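Local coordinates for protein titin (PDB 2J8H) that is a giant elastic protein of muscle whose A-band region includes this rigid tandem pair of immunoglobulin domains, at residues P99-L104 and D187-E192; S123-F128 and R157-L162; P134-Q139 and Y176-K181; G149-I154 and L162-G167. One frame throughout, in Å; residues are numbered along the deposited sequence.

Interaction 1: residues P99-L104 and D187-E192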
# COMPACT_ATOMS: atom_id res chain seq x y z
N PRO A 99 -8.89 -9.34 -6.65
CA PRO A 99 -8.50 -10.75 -6.68
C PRO A 99 -9.42 -11.61 -5.84
O PRO A 99 -9.89 -11.15 -4.79
CB PRO A 99 -7.10 -10.73 -6.07
CG PRO A 99 -6.60 -9.40 -6.38
CD PRO A 99 -7.77 -8.49 -6.21
N ALA A 100 -9.68 -12.84 -6.27
CA ALA A 100 -10.51 -13.74 -5.47
C ALA A 100 -9.82 -13.98 -4.16
O ALA A 100 -8.63 -14.29 -4.15
CB ALA A 100 -10.78 -15.07 -6.18
N LYS A 101 -10.55 -13.89 -3.06
CA LYS A 101 -9.94 -14.01 -1.75
C LYS A 101 -10.95 -14.55 -0.76
O LYS A 101 -12.10 -14.14 -0.75
CB LYS A 101 -9.39 -12.64 -1.30
CG LYS A 101 -8.64 -12.64 0.03
CD LYS A 101 -7.24 -13.23 -0.06
CE LYS A 101 -6.64 -13.59 1.36
NZ LYS A 101 -7.16 -14.88 1.96
N ILE A 102 -10.51 -15.49 0.05
CA ILE A 102 -11.34 -16.06 1.12
C ILE A 102 -10.91 -15.37 2.41
O ILE A 102 -9.72 -15.23 2.66
CB ILE A 102 -11.09 -17.57 1.28
CG1 ILE A 102 -11.57 -18.35 0.07
CG2 ILE A 102 -11.79 -18.09 2.52
CD1 ILE A 102 -13.01 -18.12 -0.29
N HIS A 103 -11.89 -14.93 3.20
CA HIS A 103 -11.64 -14.18 4.44
C HIS A 103 -12.19 -14.93 5.63
O HIS A 103 -13.37 -14.78 5.96
CB HIS A 103 -12.34 -12.83 4.41
CG HIS A 103 -12.03 -12.00 3.20
ND1 HIS A 103 -10.79 -11.46 2.99
CD2 HIS A 103 -12.80 -11.61 2.16
CE1 HIS A 103 -10.80 -10.78 1.85
NE2 HIS A 103 -12.01 -10.86 1.33
N LEU A 104 -11.36 -15.69 6.31
CA LEU A 104 -11.77 -16.39 7.53
C LEU A 104 -11.86 -15.42 8.70
O LEU A 104 -10.84 -14.85 9.12
CB LEU A 104 -10.78 -17.49 7.87
CG LEU A 104 -10.62 -18.67 6.92
CD1 LEU A 104 -9.57 -19.64 7.53
CD2 LEU A 104 -11.95 -19.36 6.62
N ASP A 187 -7.74 -18.46 -4.39
CA ASP A 187 -7.44 -18.52 -2.96
C ASP A 187 -8.27 -19.66 -2.39
O ASP A 187 -9.40 -19.88 -2.83
CB ASP A 187 -7.86 -17.21 -2.31
CG ASP A 187 -7.27 -17.01 -0.91
OD1 ASP A 187 -6.13 -17.44 -0.69
OD2 ASP A 187 -7.95 -16.40 -0.06
N GLN A 188 -7.71 -20.37 -1.41
CA GLN A 188 -8.41 -21.42 -0.67
C GLN A 188 -8.05 -21.37 0.79
O GLN A 188 -6.99 -20.85 1.18
CB GLN A 188 -8.14 -22.81 -1.24
CG GLN A 188 -6.82 -23.44 -0.91
CD GLN A 188 -6.75 -24.90 -1.36
OE1 GLN A 188 -7.09 -25.24 -2.50
NE2 GLN A 188 -6.31 -25.76 -0.46
N LYS A 189 -8.96 -21.88 1.61
CA LYS A 189 -8.77 -21.97 3.04
C LYS A 189 -9.45 -23.25 3.49
O LYS A 189 -10.31 -23.78 2.81
CB LYS A 189 -9.38 -20.77 3.77
CG LYS A 189 -8.69 -19.42 3.54
CD LYS A 189 -7.30 -19.38 4.12
CE LYS A 189 -6.50 -18.20 3.62
NZ LYS A 189 -6.20 -18.30 2.14
N THR A 190 -9.04 -23.74 4.65
CA THR A 190 -9.57 -24.94 5.23
C THR A 190 -10.26 -24.59 6.53
O THR A 190 -9.83 -23.71 7.27
CB THR A 190 -8.44 -25.94 5.47
OG1 THR A 190 -7.86 -26.27 4.20
CG2 THR A 190 -8.93 -27.23 6.15
N VAL A 191 -11.33 -25.32 6.81
CA VAL A 191 -12.06 -25.24 8.07
C VAL A 191 -12.15 -26.65 8.66
O VAL A 191 -12.59 -27.58 7.97
CB VAL A 191 -13.49 -24.74 7.84
CG1 VAL A 191 -14.26 -24.69 9.14
CG2 VAL A 191 -13.48 -23.38 7.16
N GLU A 192 -11.73 -26.82 9.91
CA GLU A 192 -11.92 -28.10 10.58
C GLU A 192 -13.22 -28.08 11.36
O GLU A 192 -13.45 -27.18 12.17
CB GLU A 192 -10.77 -28.45 11.52
CG GLU A 192 -11.04 -29.80 12.19
CD GLU A 192 -9.91 -30.29 13.04
OE1 GLU A 192 -8.94 -29.53 13.23
OE2 GLU A 192 -10.01 -31.44 13.51

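Interaction 2: residues S123-F128 and R157-L162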
# COMPACT_ATOMS: atom_id res chain seq x y z
N SER A 123 -23.84 -24.30 9.80
CA SER A 123 -23.40 -23.56 8.61
C SER A 123 -21.96 -23.11 8.79
O SER A 123 -21.60 -22.51 9.82
CB SER A 123 -24.27 -22.34 8.38
OG SER A 123 -25.63 -22.73 8.25
N ILE A 124 -21.12 -23.44 7.83
CA ILE A 124 -19.75 -22.93 7.82
C ILE A 124 -19.78 -21.73 6.87
O ILE A 124 -19.79 -21.92 5.66
CB ILE A 124 -18.73 -23.99 7.36
CG1 ILE A 124 -18.90 -25.29 8.16
CG2 ILE A 124 -17.33 -23.42 7.51
CD1 ILE A 124 -17.98 -26.40 7.75
N LYS A 125 -19.84 -20.53 7.45
CA LYS A 125 -20.08 -19.30 6.70
C LYS A 125 -18.76 -18.60 6.42
O LYS A 125 -18.04 -18.22 7.35
CB LYS A 125 -21.01 -18.37 7.47
CG LYS A 125 -21.42 -17.10 6.69
CD LYS A 125 -22.38 -16.21 7.45
CE LYS A 125 -22.78 -15.00 6.62
NZ LYS A 125 -23.85 -14.14 7.26
N ILE A 126 -18.44 -18.42 5.14
CA ILE A 126 -17.15 -17.94 4.71
C ILE A 126 -17.29 -16.71 3.82
O ILE A 126 -17.75 -16.82 2.66
CB ILE A 126 -16.38 -18.99 3.91
CG1 ILE A 126 -16.28 -20.32 4.67
CG2 ILE A 126 -14.95 -18.51 3.69
CD1 ILE A 126 -15.49 -20.22 5.97
N PRO A 127 -16.91 -15.53 4.33
CA PRO A 127 -16.91 -14.36 3.46
C PRO A 127 -15.84 -14.47 2.38
O PRO A 127 -14.79 -15.07 2.60
CB PRO A 127 -16.59 -13.20 4.40
CG PRO A 127 -16.72 -13.74 5.76
CD PRO A 127 -16.48 -15.18 5.69
N PHE A 128 -16.11 -13.91 1.21
CA PHE A 128 -15.10 -13.83 0.18
C PHE A 128 -15.22 -12.55 -0.63
O PHE A 128 -16.23 -11.88 -0.62
CB PHE A 128 -15.19 -15.05 -0.73
CG PHE A 128 -16.44 -15.09 -1.51
CD1 PHE A 128 -16.54 -14.39 -2.69
CD2 PHE A 128 -17.53 -15.80 -1.06
CE1 PHE A 128 -17.68 -14.40 -3.40
CE2 PHE A 128 -18.70 -15.80 -1.80
CZ PHE A 128 -18.78 -15.11 -2.94
N ARG A 157 -23.59 -12.77 -2.87
CA ARG A 157 -22.63 -11.81 -3.41
C ARG A 157 -21.36 -11.67 -2.54
O ARG A 157 -20.31 -11.28 -3.04
CB ARG A 157 -23.28 -10.43 -3.58
CG ARG A 157 -24.45 -10.43 -4.61
CD ARG A 157 -25.06 -9.02 -4.76
NE ARG A 157 -25.54 -8.49 -3.48
CZ ARG A 157 -26.80 -8.15 -3.20
NH1 ARG A 157 -27.77 -8.26 -4.12
NH2 ARG A 157 -27.10 -7.69 -1.99
N SER A 158 -21.47 -11.98 -1.25
CA SER A 158 -20.38 -11.69 -0.29
C SER A 158 -19.89 -12.85 0.56
O SER A 158 -18.84 -12.75 1.22
CB SER A 158 -20.80 -10.52 0.60
OG SER A 158 -22.00 -10.83 1.28
N PHE A 159 -20.61 -13.96 0.56
CA PHE A 159 -20.20 -15.11 1.36
C PHE A 159 -20.73 -16.40 0.78
O PHE A 159 -21.66 -16.40 -0.07
CB PHE A 159 -20.65 -14.94 2.82
CG PHE A 159 -22.10 -15.14 3.04
CD1 PHE A 159 -22.61 -16.41 3.20
CD2 PHE A 159 -22.97 -14.06 3.09
CE1 PHE A 159 -23.98 -16.62 3.40
CE2 PHE A 159 -24.32 -14.25 3.31
CZ PHE A 159 -24.83 -15.54 3.46
N THR A 160 -20.13 -17.49 1.22
CA THR A 160 -20.61 -18.82 0.90
C THR A 160 -20.67 -19.61 2.20
O THR A 160 -19.82 -19.43 3.09
CB THR A 160 -19.70 -19.53 -0.11
OG1 THR A 160 -20.21 -20.83 -0.36
CG2 THR A 160 -18.25 -19.69 0.42
N SER A 161 -21.73 -20.37 2.36
CA SER A 161 -21.89 -21.25 3.51
C SER A 161 -22.05 -22.69 3.06
O SER A 161 -22.81 -22.99 2.13
CB SER A 161 -23.13 -20.88 4.32
OG SER A 161 -23.05 -19.54 4.70
N LEU A 162 -21.36 -23.56 3.75
CA LEU A 162 -21.60 -24.97 3.62
C LEU A 162 -22.52 -25.33 4.75
O LEU A 162 -22.16 -25.20 5.93
CB LEU A 162 -20.31 -25.78 3.71
CG LEU A 162 -20.51 -27.30 3.61
CD1 LEU A 162 -21.12 -27.65 2.23
CD2 LEU A 162 -19.22 -28.07 3.93
O HOH W 1 -17.74 -10.61 -2.35

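Interaction 3: residues P134-Q139 and Y176-K181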
# COMPACT_ATOMS: atom_id res chain seq x y z
N PRO A 134 -16.13 -14.45 -8.17
CA PRO A 134 -15.38 -15.68 -8.28
C PRO A 134 -16.22 -16.96 -8.31
O PRO A 134 -17.37 -16.98 -7.87
CB PRO A 134 -14.51 -15.65 -7.04
CG PRO A 134 -15.32 -14.95 -6.06
CD PRO A 134 -16.11 -13.93 -6.80
N VAL A 135 -15.66 -18.00 -8.92
CA VAL A 135 -16.21 -19.33 -8.83
C VAL A 135 -15.84 -19.88 -7.46
O VAL A 135 -14.69 -19.82 -7.05
CB VAL A 135 -15.67 -20.24 -9.90
CG1 VAL A 135 -16.20 -21.66 -9.67
CG2 VAL A 135 -16.08 -19.73 -11.31
N ILE A 136 -16.84 -20.38 -6.75
CA ILE A 136 -16.68 -20.91 -5.41
C ILE A 136 -16.81 -22.41 -5.47
O ILE A 136 -17.72 -22.93 -6.11
CB ILE A 136 -17.79 -20.38 -4.48
CG1 ILE A 136 -17.67 -18.87 -4.29
CG2 ILE A 136 -17.80 -21.15 -3.15
CD1 ILE A 136 -16.34 -18.36 -3.74
N THR A 137 -15.87 -23.11 -4.84
CA THR A 137 -16.00 -24.57 -4.70
C THR A 137 -15.73 -25.00 -3.28
O THR A 137 -14.96 -24.37 -2.57
CB THR A 137 -15.05 -25.34 -5.63
OG1 THR A 137 -13.71 -25.07 -5.26
CG2 THR A 137 -15.27 -24.97 -7.07
N TRP A 138 -16.37 -26.09 -2.88
CA TRP A 138 -16.16 -26.70 -1.56
C TRP A 138 -15.75 -28.14 -1.76
O TRP A 138 -16.22 -28.82 -2.68
CB TRP A 138 -17.44 -26.69 -0.73
CG TRP A 138 -17.82 -25.41 -0.14
CD1 TRP A 138 -18.59 -24.43 -0.70
CD2 TRP A 138 -17.51 -24.97 1.18
NE1 TRP A 138 -18.76 -23.41 0.19
CE2 TRP A 138 -18.11 -23.72 1.35
CE3 TRP A 138 -16.80 -25.53 2.24
CZ2 TRP A 138 -17.99 -23.00 2.53
CZ3 TRP A 138 -16.69 -24.82 3.40
CH2 TRP A 138 -17.28 -23.58 3.54
N GLN A 139 -14.87 -28.60 -0.87
CA GLN A 139 -14.40 -29.99 -0.87
C GLN A 139 -14.33 -30.49 0.57
O GLN A 139 -14.08 -29.71 1.48
CB GLN A 139 -12.95 -30.11 -1.38
CG GLN A 139 -12.60 -29.48 -2.70
CD GLN A 139 -11.10 -29.07 -2.78
OE1 GLN A 139 -10.76 -28.02 -3.35
NE2 GLN A 139 -10.20 -29.91 -2.19
N TYR A 176 -12.76 -29.21 5.68
CA TYR A 176 -13.49 -28.74 4.51
C TYR A 176 -12.67 -27.62 3.88
O TYR A 176 -12.13 -26.77 4.58
CB TYR A 176 -14.88 -28.26 4.93
CG TYR A 176 -15.76 -29.40 5.42
CD1 TYR A 176 -15.70 -29.84 6.74
CD2 TYR A 176 -16.59 -30.07 4.55
CE1 TYR A 176 -16.47 -30.92 7.18
CE2 TYR A 176 -17.38 -31.14 4.98
CZ TYR A 176 -17.32 -31.56 6.29
OH TYR A 176 -18.10 -32.62 6.68
N VAL A 177 -12.52 -27.68 2.56
CA VAL A 177 -11.74 -26.72 1.82
C VAL A 177 -12.68 -25.89 0.96
O VAL A 177 -13.47 -26.44 0.21
CB VAL A 177 -10.68 -27.42 0.96
CG1 VAL A 177 -9.89 -26.39 0.17
CG2 VAL A 177 -9.76 -28.27 1.84
N VAL A 178 -12.62 -24.57 1.10
CA VAL A 178 -13.40 -23.65 0.27
C VAL A 178 -12.40 -22.86 -0.58
O VAL A 178 -11.32 -22.45 -0.11
CB VAL A 178 -14.26 -22.70 1.12
CG1 VAL A 178 -13.42 -21.95 2.13
CG2 VAL A 178 -15.09 -21.75 0.21
N CYS A 179 -12.75 -22.69 -1.85
CA CYS A 179 -11.85 -22.07 -2.79
C CYS A 179 -12.62 -21.06 -3.62
O CYS A 179 -13.75 -21.32 -4.01
CB CYS A 179 -11.23 -23.18 -3.63
SG CYS A 179 -10.04 -22.65 -4.91
N ALA A 180 -12.01 -19.89 -3.85
CA ALA A 180 -12.55 -18.85 -4.71
C ALA A 180 -11.54 -18.62 -5.83
O ALA A 180 -10.35 -18.47 -5.55
CB ALA A 180 -12.80 -17.56 -3.92
N LYS A 181 -12.02 -18.60 -7.07
CA LYS A 181 -11.19 -18.38 -8.26
C LYS A 181 -11.81 -17.31 -9.15
O LYS A 181 -13.00 -17.37 -9.46
CB LYS A 181 -11.09 -19.65 -9.12
CG LYS A 181 -10.60 -20.90 -8.44
CD LYS A 181 -11.17 -22.18 -9.13
CE LYS A 181 -10.61 -23.47 -8.50
NZ LYS A 181 -11.08 -23.76 -7.11
O HOH W 2 -13.41 -22.22 -6.79
O HOH W 3 -12.75 -26.41 -2.82

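Interaction 4: residues G149-I154 and L162-G167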
# COMPACT_ATOMS: atom_id res chain seq x y z
N GLY A 149 -28.15 -34.85 -1.16
CA GLY A 149 -29.01 -35.09 -0.01
C GLY A 149 -28.44 -34.79 1.35
O GLY A 149 -29.14 -34.86 2.35
N HIS A 150 -27.16 -34.43 1.40
CA HIS A 150 -26.44 -34.27 2.64
C HIS A 150 -26.03 -32.83 2.89
O HIS A 150 -26.27 -32.28 3.98
CB HIS A 150 -25.21 -35.19 2.63
CG HIS A 150 -24.54 -35.33 3.96
ND1 HIS A 150 -24.89 -36.30 4.87
CD2 HIS A 150 -23.53 -34.64 4.53
CE1 HIS A 150 -24.12 -36.20 5.94
NE2 HIS A 150 -23.29 -35.19 5.76
N TYR A 151 -25.38 -32.22 1.90
CA TYR A 151 -24.92 -30.85 2.06
C TYR A 151 -25.78 -29.88 1.30
O TYR A 151 -26.33 -30.22 0.25
CB TYR A 151 -23.49 -30.70 1.50
CG TYR A 151 -22.42 -31.62 2.01
CD1 TYR A 151 -21.97 -32.69 1.25
CD2 TYR A 151 -21.80 -31.38 3.22
CE1 TYR A 151 -20.96 -33.52 1.71
CE2 TYR A 151 -20.79 -32.20 3.67
CZ TYR A 151 -20.37 -33.24 2.91
OH TYR A 151 -19.34 -34.02 3.38
N GLN A 152 -25.84 -28.66 1.80
CA GLN A 152 -26.35 -27.55 1.00
C GLN A 152 -25.29 -26.47 0.92
O GLN A 152 -24.78 -26.03 1.95
CB GLN A 152 -27.65 -26.97 1.58
CG GLN A 152 -28.22 -25.79 0.79
CD GLN A 152 -28.68 -26.16 -0.59
OE1 GLN A 152 -29.38 -27.17 -0.78
NE2 GLN A 152 -28.33 -25.34 -1.57
N VAL A 153 -24.95 -26.06 -0.30
CA VAL A 153 -24.08 -24.90 -0.47
C VAL A 153 -24.88 -23.63 -0.76
O VAL A 153 -25.72 -23.61 -1.66
CB VAL A 153 -23.08 -25.13 -1.62
CG1 VAL A 153 -22.24 -23.88 -1.82
CG2 VAL A 153 -22.20 -26.33 -1.30
N ILE A 154 -24.60 -22.57 -0.02
CA ILE A 154 -25.18 -21.26 -0.27
C ILE A 154 -24.06 -20.38 -0.81
O ILE A 154 -22.97 -20.37 -0.27
CB ILE A 154 -25.75 -20.65 1.01
CG1 ILE A 154 -26.96 -21.46 1.48
CG2 ILE A 154 -26.10 -19.17 0.80
CD1 ILE A 154 -27.54 -21.03 2.83
N LEU A 162 -21.36 -23.56 3.75
CA LEU A 162 -21.60 -24.97 3.62
C LEU A 162 -22.52 -25.33 4.75
O LEU A 162 -22.16 -25.20 5.93
CB LEU A 162 -20.31 -25.78 3.71
CG LEU A 162 -20.51 -27.30 3.61
CD1 LEU A 162 -21.12 -27.65 2.23
CD2 LEU A 162 -19.22 -28.07 3.93
N VAL A 163 -23.71 -25.80 4.41
CA VAL A 163 -24.71 -26.10 5.44
C VAL A 163 -24.96 -27.62 5.53
O VAL A 163 -24.95 -28.35 4.52
CB VAL A 163 -26.03 -25.37 5.18
CG1 VAL A 163 -26.98 -25.52 6.38
CG2 VAL A 163 -25.79 -23.88 4.85
N PHE A 164 -25.23 -28.07 6.75
CA PHE A 164 -25.59 -29.45 7.04
C PHE A 164 -27.06 -29.45 7.45
O PHE A 164 -27.36 -29.52 8.62
CB PHE A 164 -24.70 -29.97 8.17
CG PHE A 164 -23.23 -30.04 7.80
CD1 PHE A 164 -22.42 -28.92 7.85
CD2 PHE A 164 -22.68 -31.22 7.34
CE1 PHE A 164 -21.09 -28.98 7.47
CE2 PHE A 164 -21.34 -31.28 6.97
CZ PHE A 164 -20.55 -30.15 7.03
N PRO A 165 -28.00 -29.32 6.48
CA PRO A 165 -29.40 -29.06 6.80
C PRO A 165 -30.11 -30.17 7.58
O PRO A 165 -31.14 -29.91 8.22
CB PRO A 165 -30.05 -28.86 5.43
CG PRO A 165 -29.18 -29.58 4.49
CD PRO A 165 -27.80 -29.39 5.02
N ASN A 166 -29.58 -31.38 7.52
CA ASN A 166 -30.19 -32.51 8.18
C ASN A 166 -29.72 -32.62 9.63
O ASN A 166 -30.17 -33.50 10.35
CB ASN A 166 -29.84 -33.82 7.45
CG ASN A 166 -30.11 -33.77 5.96
OD1 ASN A 166 -31.10 -33.19 5.50
ND2 ASN A 166 -29.24 -34.44 5.19
N GLY A 167 -28.80 -31.76 10.03
CA GLY A 167 -28.13 -31.90 11.32
C GLY A 167 -26.84 -32.67 11.16
O GLY A 167 -26.80 -33.71 10.50

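Interaction 1: residues P99-L104 and D187-E192
D187 meets K101 and I102 chiefly through one carboxylate oxygen, OD2, which accepts two hydrogen bonds. The backbone N of I102 gives it an almost straight bond on its anti lone pair (2.7 Å from N to OD2, 172° at the hydrogen). On the syn side, 22° out of the carboxylate plane, K101 NZ forms a salt bridge to OD2 at 2.6 Å. The lysine gets there by folding back. Its CB leaves the backbone on the side turned from D187, but bends at chi2 (76°) and chi4 bring the ammonium round, where NZ also bonds to I102 O.

D187 OD1 forms a second salt bridge, to K189 NZ of its own strand (3.0 Å), completing a three-residue network, and the same NZ donates to Q188 O from above that carbonyl plane. The two ammonium groups are thereby brought close, K101 NZ 3.6 Å from K189 NZ, a repulsion that the shared carboxylate probably offsets.

Beneath its charged end the K189 chain is packed by apolar atoms. I102 CG2 packs on K189 CG at 3.5 Å, the two side chains running past each other in opposite directions, while L104 CD1 touches K189 CB at 3.9 Å. L104 CD2 reaches on to V191 CG2.

The strands run nearly parallel, their axes 5.8 Å apart at closest, yet belong to different sheets: 99-102 pairs with strand 123-131, and 187-192 with strand 174-182. Side chains thus close one edge of the beta sandwich of an I-set immunoglobulin domain, where the long strand 86-102 enters from the preceding domain.

Interaction 2: residues S123-F128 and R157-L162
I124 and L162, followed by I126 and T160, form hydrogen-bonded antiparallel pairs in one sheet of the I-set immunoglobulin sandwich, where strands B and E lie side by side. Each pair exchanges two N-H···O bonds, so the backbone N and O of all four residues are matched; the shortest runs from I126 N to T160 O (2.7 Å). A fifth bond, F128 N to S158 O at 3.0 Å, carries the pairing one residue past the start of strand 159-162. There a water donates to both F128 O (2.6 Å) and R157 O (2.7 Å), bridging the two segments where the pairing stops.

T160 OG1 is satisfied from outside the pair, by I154 O and by W138 NE1. Its CG2 instead turns to I126 CB. F128, its CG between backbone N and carbonyl carbon (chi1 66°), has its ring against the backbone of 158-160: S158 C lies over one face toward the rim, T160 N at the edge in plane.

The sheet face opposite I126 and T160 carries K125 and F159. The lysine is fully extended, and CE sits over the centre of the phenyl ring, 3.5 Å from the centroid. NZ follows as a cation-pi contact, 4.2 Å from that centroid and 19° off the ring normal.

Interaction 3: residues P134-Q139 and Y176-K181
V135, T137 and Q139 pair with K181, C179 and V177 in a regular antiparallel ladder, the axes 4.6 Å apart at closest and directed 167° apart, each pair exchanging two backbone N-H···O bonds.

Between these pairs, I136, W138, V178 and A180 point into the sandwich. V178 CB stands squarely over the six-membered ring of W138, 3.7 Å from its centroid and 1° off the normal, and V178 CG2 reaches W138 CE2. Y176 CB comes to the edge of the same indole, at CZ3. Further along, I136 CD1 packs on A180 CB at 3.6 Å, with P134 CB beside it.

The other face is mixed, with a polar, water-linked group round T137. T137 OG1, held between its own backbone N and carbonyl carbon (chi1 64°), is linked to two waters. One donates to V135 O (2.7 Å) and accepts from K181 NZ (2.8 Å). The second lies 2.6 Å from Q139 OE1 and also near V177 O, though its protons cannot serve every acceptor in reach. Q139 itself lies across V177, its NE2 bonded to G141 O.

W138 NE1 is bonded to T160 OG1 of the facing sheet, and Y176 OH to the carbonyl of D172, a tyrosine corner. A strand-C tryptophan packed on strand F and that corner leading into F are hallmarks of the immunoglobulin fold.

Interaction 4: residues G149-I154 and L162-G167
F164 comes to the edge of the Y151 ring, its CZ in the tyrosine plane; Y151 CE2 and F164 CE2 approach to 3.5 Å, and relative to the F164 ring the approach is oblique. The planes are inclined at 67° with centroids 5.5 Å apart, and the side chains lie alongside, pointing the same way. One face of the tyrosine is taken by its neighbour H150, whose CD2 sits over the ring centre. H150 NE2 in turn comes to the edge of F164 and is hydrogen-bonded to D172 OD1, which helps to fix the imidazole. L162 CD1 approaches the Y151 ring obliquely and touches V153 CG2 at 3.9 Å.

Behind the rings the backbones are joined at one hydrogen-bonded pair. Q152 N gives V163 O a nearly straight bond (174° at the hydrogen), and V163 N returns one to Q152 O at 2.7 Å. On the outer side I154 CD1 rests on V163 CG2.

From F164 to G167 the chain makes a type I turn, closed by G167 N to F164 O, that leans back on 149-150. P165 CD packs against H150 O at 3.4 Å. N166 has CG anti to its carbonyl carbon (chi1 -51°), and from there its amide ND2 donates to G149 O. That bond is 2.9 Å long and lies in both the amide and the carbonyl plane.

The contact extends the hairpin of strands 152-155 and 159-163 at its open end. L162 and V153 face W138 of strand 135-140, Y151 packs on Y176 of strand 174-182, and strand 123-131 flanks 159-163 on its other side.

All four contacts lie in the second immunoglobulin domain. Interactions 2 and 3 are regular antiparallel ladders, one in each sheet of the sandwich, and their inner faces meet in the core, where L162 packs on Y176 and I126 on W138. Interaction 1 differs in kind: its strands belong to opposite sheets, so ionic and apolar side chains do the joining at the edge. It borders both ladders, H103 reaching P127 and D187 reaching A180. Interaction 4 shares L162 and strand 159-163 with interaction 2 but lies at the surface, where the ladder shortens and an oblique aromatic pair, a turn and an asparagine bond take over. It does not touch interaction 1.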